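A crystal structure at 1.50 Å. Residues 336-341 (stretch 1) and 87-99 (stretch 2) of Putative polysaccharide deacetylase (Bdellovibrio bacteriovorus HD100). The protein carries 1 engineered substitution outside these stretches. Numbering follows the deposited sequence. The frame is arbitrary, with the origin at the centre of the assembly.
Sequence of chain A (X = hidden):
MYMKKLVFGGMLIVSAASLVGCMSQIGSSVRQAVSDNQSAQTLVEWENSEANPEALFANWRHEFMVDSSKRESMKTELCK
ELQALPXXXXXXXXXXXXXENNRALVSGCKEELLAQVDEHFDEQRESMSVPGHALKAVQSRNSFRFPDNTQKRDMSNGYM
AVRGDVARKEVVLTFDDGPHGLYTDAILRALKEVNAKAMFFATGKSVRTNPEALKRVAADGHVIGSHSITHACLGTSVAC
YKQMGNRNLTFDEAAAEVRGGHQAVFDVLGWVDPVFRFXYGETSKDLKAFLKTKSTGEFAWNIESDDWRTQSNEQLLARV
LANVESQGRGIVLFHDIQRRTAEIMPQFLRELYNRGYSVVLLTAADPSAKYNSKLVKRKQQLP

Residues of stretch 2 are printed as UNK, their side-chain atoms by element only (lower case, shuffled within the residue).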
# COMPACT_ATOMS: atom_id res chain seq x y z
N ASP A 336 -0.06 1.39 1.96
CA ASP A 336 -0.61 2.67 2.44
C ASP A 336 -1.85 3.06 1.59
O ASP A 336 -2.56 4.00 1.95
CB ASP A 336 0.41 3.82 2.56
CG ASP A 336 1.17 4.09 1.30
OD1 ASP A 336 1.63 3.10 0.67
OD2 ASP A 336 1.34 5.28 0.91
N ILE A 337 -2.16 2.31 0.54
CA ILE A 337 -3.41 2.46 -0.20
C ILE A 337 -4.58 1.67 0.40
O ILE A 337 -5.71 1.74 -0.11
CB ILE A 337 -3.24 2.12 -1.71
CG1 ILE A 337 -2.86 0.66 -1.91
CG2 ILE A 337 -2.20 3.02 -2.34
CD1 ILE A 337 -3.04 0.16 -3.30
N GLN A 338 -4.32 0.95 1.50
CA GLN A 338 -5.36 0.18 2.17
C GLN A 338 -5.90 1.04 3.34
O GLN A 338 -5.20 1.30 4.32
CB GLN A 338 -4.79 -1.13 2.72
CG GLN A 338 -5.87 -2.10 3.19
CD GLN A 338 -6.67 -2.67 2.00
OE1 GLN A 338 -6.14 -3.26 1.03
NE2 GLN A 338 -7.94 -2.44 2.04
N ARG A 339 -7.16 1.46 3.23
CA ARG A 339 -7.73 2.34 4.26
C ARG A 339 -7.61 1.75 5.64
O ARG A 339 -7.21 2.45 6.60
CB ARG A 339 -9.18 2.70 3.96
CG ARG A 339 -9.78 3.44 5.12
CD ARG A 339 -11.06 4.13 4.80
NE ARG A 339 -11.53 4.84 5.98
CZ ARG A 339 -12.71 5.40 6.10
NH1 ARG A 339 -13.55 5.41 5.08
NH2 ARG A 339 -13.02 6.02 7.23
N ARG A 340 -7.90 0.46 5.77
CA ARG A 340 -7.96 -0.11 7.12
C ARG A 340 -6.59 -0.09 7.79
O ARG A 340 -6.51 0.05 8.99
CB ARG A 340 -8.51 -1.52 7.07
CG ARG A 340 -8.89 -2.08 8.42
CD ARG A 340 -9.63 -3.40 8.23
NE ARG A 340 -10.74 -3.36 7.30
CZ ARG A 340 -12.03 -3.13 7.62
NH1 ARG A 340 -12.41 -2.82 8.84
NH2 ARG A 340 -12.95 -3.22 6.68
N THR A 341 -5.54 -0.17 6.99
CA THR A 341 -4.19 -0.04 7.52
C THR A 341 -3.95 1.33 8.14
O THR A 341 -3.36 1.43 9.25
CB THR A 341 -3.16 -0.40 6.45
OG1 THR A 341 -3.36 -1.76 6.05
CG2 THR A 341 -1.71 -0.19 6.91
N UNK A 87 -21.66 -3.65 4.47
CA UNK A 87 -20.71 -2.55 4.48
C UNK A 87 -19.26 -3.02 4.60
O UNK A 87 -18.37 -2.45 3.95
c UNK A 87 -21.04 -1.55 5.58
N UNK A 88 -19.00 -4.06 5.41
CA UNK A 88 -17.60 -4.51 5.58
C UNK A 88 -17.07 -4.99 4.19
O UNK A 88 -15.91 -4.73 3.83
n UNK A 88 -15.37 -8.09 7.86
o UNK A 88 -15.97 -6.39 9.19
c UNK A 88 -15.96 -6.00 6.87
c UNK A 88 -15.76 -6.85 8.07
c UNK A 88 -17.42 -5.61 6.65
N UNK A 89 -17.88 -5.74 3.43
CA UNK A 89 -17.48 -6.19 2.11
C UNK A 89 -17.33 -5.07 1.09
O UNK A 89 -16.44 -5.12 0.21
o UNK A 89 -17.20 -8.86 2.76
c UNK A 89 -18.34 -8.53 2.30
o UNK A 89 -19.37 -9.21 2.50
c UNK A 89 -18.45 -7.23 1.58
N UNK A 90 -18.18 -4.06 1.23
CA UNK A 90 -18.11 -2.90 0.37
C UNK A 90 -16.72 -2.21 0.46
O UNK A 90 -16.23 -1.62 -0.51
c UNK A 90 -19.58 -1.04 -1.65
c UNK A 90 -20.48 0.20 0.35
c UNK A 90 -19.23 -1.92 0.69
c UNK A 90 -19.35 -0.67 -0.18
N UNK A 91 -16.07 -2.33 1.63
CA UNK A 91 -14.74 -1.73 1.79
C UNK A 91 -13.74 -2.22 0.74
O UNK A 91 -12.77 -1.52 0.44
c UNK A 91 -15.07 -1.27 4.24
c UNK A 91 -14.12 -1.85 3.20
o UNK A 91 -13.79 -3.21 3.51
N UNK A 92 -13.96 -3.41 0.19
CA UNK A 92 -13.08 -3.93 -0.86
C UNK A 92 -13.06 -3.02 -2.11
O UNK A 92 -12.09 -3.01 -2.85
c UNK A 92 -11.26 -6.41 -1.55
c UNK A 92 -13.53 -5.35 -1.24
c UNK A 92 -13.30 -7.45 -2.51
c UNK A 92 -12.63 -6.13 -2.16
N UNK A 93 -14.17 -2.32 -2.35
CA UNK A 93 -14.35 -1.47 -3.52
C UNK A 93 -14.17 0.01 -3.22
O UNK A 93 -14.37 0.84 -4.08
c UNK A 93 -15.75 -1.71 -4.09
c UNK A 93 -16.23 -5.61 -5.76
c UNK A 93 -15.72 -4.59 -6.54
c UNK A 93 -16.46 -4.11 -3.89
c UNK A 93 -15.93 -3.07 -4.67
c UNK A 93 -15.57 -3.32 -6.00
c UNK A 93 -16.62 -5.37 -4.44
N UNK A 94 -13.84 0.35 -1.97
CA UNK A 94 -13.78 1.75 -1.55
C UNK A 94 -12.83 2.55 -2.42
O UNK A 94 -13.16 3.68 -2.82
c UNK A 94 -13.35 1.85 -0.10
o UNK A 94 -13.09 4.52 2.42
c UNK A 94 -13.23 3.26 0.43
o UNK A 94 -12.74 2.31 2.56
c UNK A 94 -13.01 3.34 1.92
N UNK A 95 -11.64 2.02 -2.69
CA UNK A 95 -10.68 2.83 -3.45
C UNK A 95 -11.22 3.12 -4.84
O UNK A 95 -11.05 4.22 -5.36
c UNK A 95 -9.34 2.14 -3.56
o UNK A 95 -9.08 2.54 -1.23
n UNK A 95 -7.26 1.96 -2.41
c UNK A 95 -8.55 2.21 -2.29
N UNK A 96 -11.91 2.14 -5.43
CA UNK A 96 -12.46 2.36 -6.77
C UNK A 96 -13.60 3.38 -6.73
O UNK A 96 -13.73 4.20 -7.63
c UNK A 96 -10.65 0.72 -8.47
c UNK A 96 -12.91 1.05 -7.41
c UNK A 96 -11.77 0.09 -7.70
o UNK A 96 -9.48 0.51 -8.06
o UNK A 96 -10.93 1.38 -9.51
N UNK A 97 -14.40 3.35 -5.65
CA UNK A 97 -15.50 4.29 -5.54
C UNK A 97 -14.98 5.73 -5.34
O UNK A 97 -15.57 6.70 -5.87
c UNK A 97 -17.47 4.97 -4.10
c UNK A 97 -16.45 3.89 -4.40
c UNK A 97 -17.59 1.79 -3.47
c UNK A 97 -17.11 2.54 -4.70
N UNK A 98 -13.87 5.85 -4.62
CA UNK A 98 -13.25 7.17 -4.38
C UNK A 98 -12.48 7.70 -5.60
O UNK A 98 -12.29 8.93 -5.71
n UNK A 98 -12.75 6.72 0.58
c UNK A 98 -13.03 6.91 -1.85
n UNK A 98 -13.79 8.78 0.81
c UNK A 98 -13.58 7.53 1.24
c UNK A 98 -12.09 7.04 -0.66
c UNK A 98 -12.31 7.13 -3.17
n UNK A 98 -14.26 7.09 2.27
N UNK A 99 -12.00 6.78 -6.45
CA UNK A 99 -11.15 7.14 -7.58
C UNK A 99 -11.92 7.99 -8.56
O UNK A 99 -12.86 7.51 -9.18
c UNK A 99 -9.69 6.16 -9.39
c UNK A 99 -10.63 5.88 -8.27
o UNK A 99 -9.02 5.14 -9.74
o UNK A 99 -9.54 7.32 -9.87
O HOH W 1 -8.84 0.84 1.00

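Position 87 carries a single side-chain carbon, out of reach of stretch 1: Ala87, in a helix. Position 88 has three carbons in a row, the third bearing one oxygen and one nitrogen, with the second carbon 4.1 Å from Arg340 NH2, a packing contact; this is an amide on a long arm, Gln88. Position 89 shows two carbons, the second with two oxygens, and touches nothing across the gap: Asp89. Position 90 has four carbons forked at the second, buried and out of reach, hence Leu90.

Position 91 points toward stretch 1 and has one carbon carrying an oxygen and a carbon, the oxygen 3.3 Å from NH2 of Arg340: the beta-branched pattern of Thr91. NH2 of Arg340 donates a weak hydrogen bond to its OG1. The same OG1 donates to the backbone O of Gln88 at 2.6 Å, so the hydroxyl proton is spent at home and the oxygen is left to accept.

Position 92 repeats the four-carbon fork, its CA-to-CB bond directed away: Leu92. Position 93 has one carbon and then a six-carbon ring, out of reach of stretch 1: Phe93.

Position 94 has three carbons, the last carrying two oxygens, one of them 2.8 Å from Arg339 NH1. That is a carboxylate on an extended arm, Glu94, whose OE2 meets NH1 at the guanidinium edge in a hydrogen-bonded salt bridge.

At position 95, two carbons end in one oxygen and one nitrogen, and the nitrogen faces a backbone carbonyl. It is Asn95, with ND2 donating to Ile337 O at 2.8 Å. Its OD1 accepts from water 1 at 2.8 Å, and that water accepts from the backbone N of Arg339 at 2.9 Å.

Position 96, with three carbons and a terminal pair of oxygens, is Glu96; position 97, forked at its first carbon with one arm two carbons long, is Ile97. Neither reaches stretch 1. Position 98 runs three carbons, a nitrogen, then a carbon with two nitrogens, one 3.4 Å from Arg339 NH1: Arg98. Position 99, two carbons ending in two oxygens, is Asp99, the first residue after the helix to leave helical phi/psi.

The contact centres on one shared acceptor, Glu94 OE2, which receives Arg339 NH1 and also Arg98 NE and NH2, at 2.9 and 2.8 Å; its negative charge offsets the like charges of the two arginines. Separately, Asn95 holds the loop carbonyl of Ile337 directly and reaches the following helix, at Arg339 N, through water. Small in area at 308 Å², the contact relies on polar geometry.

Stretch 2, residues 87-99: AQDLTLFENEIRD
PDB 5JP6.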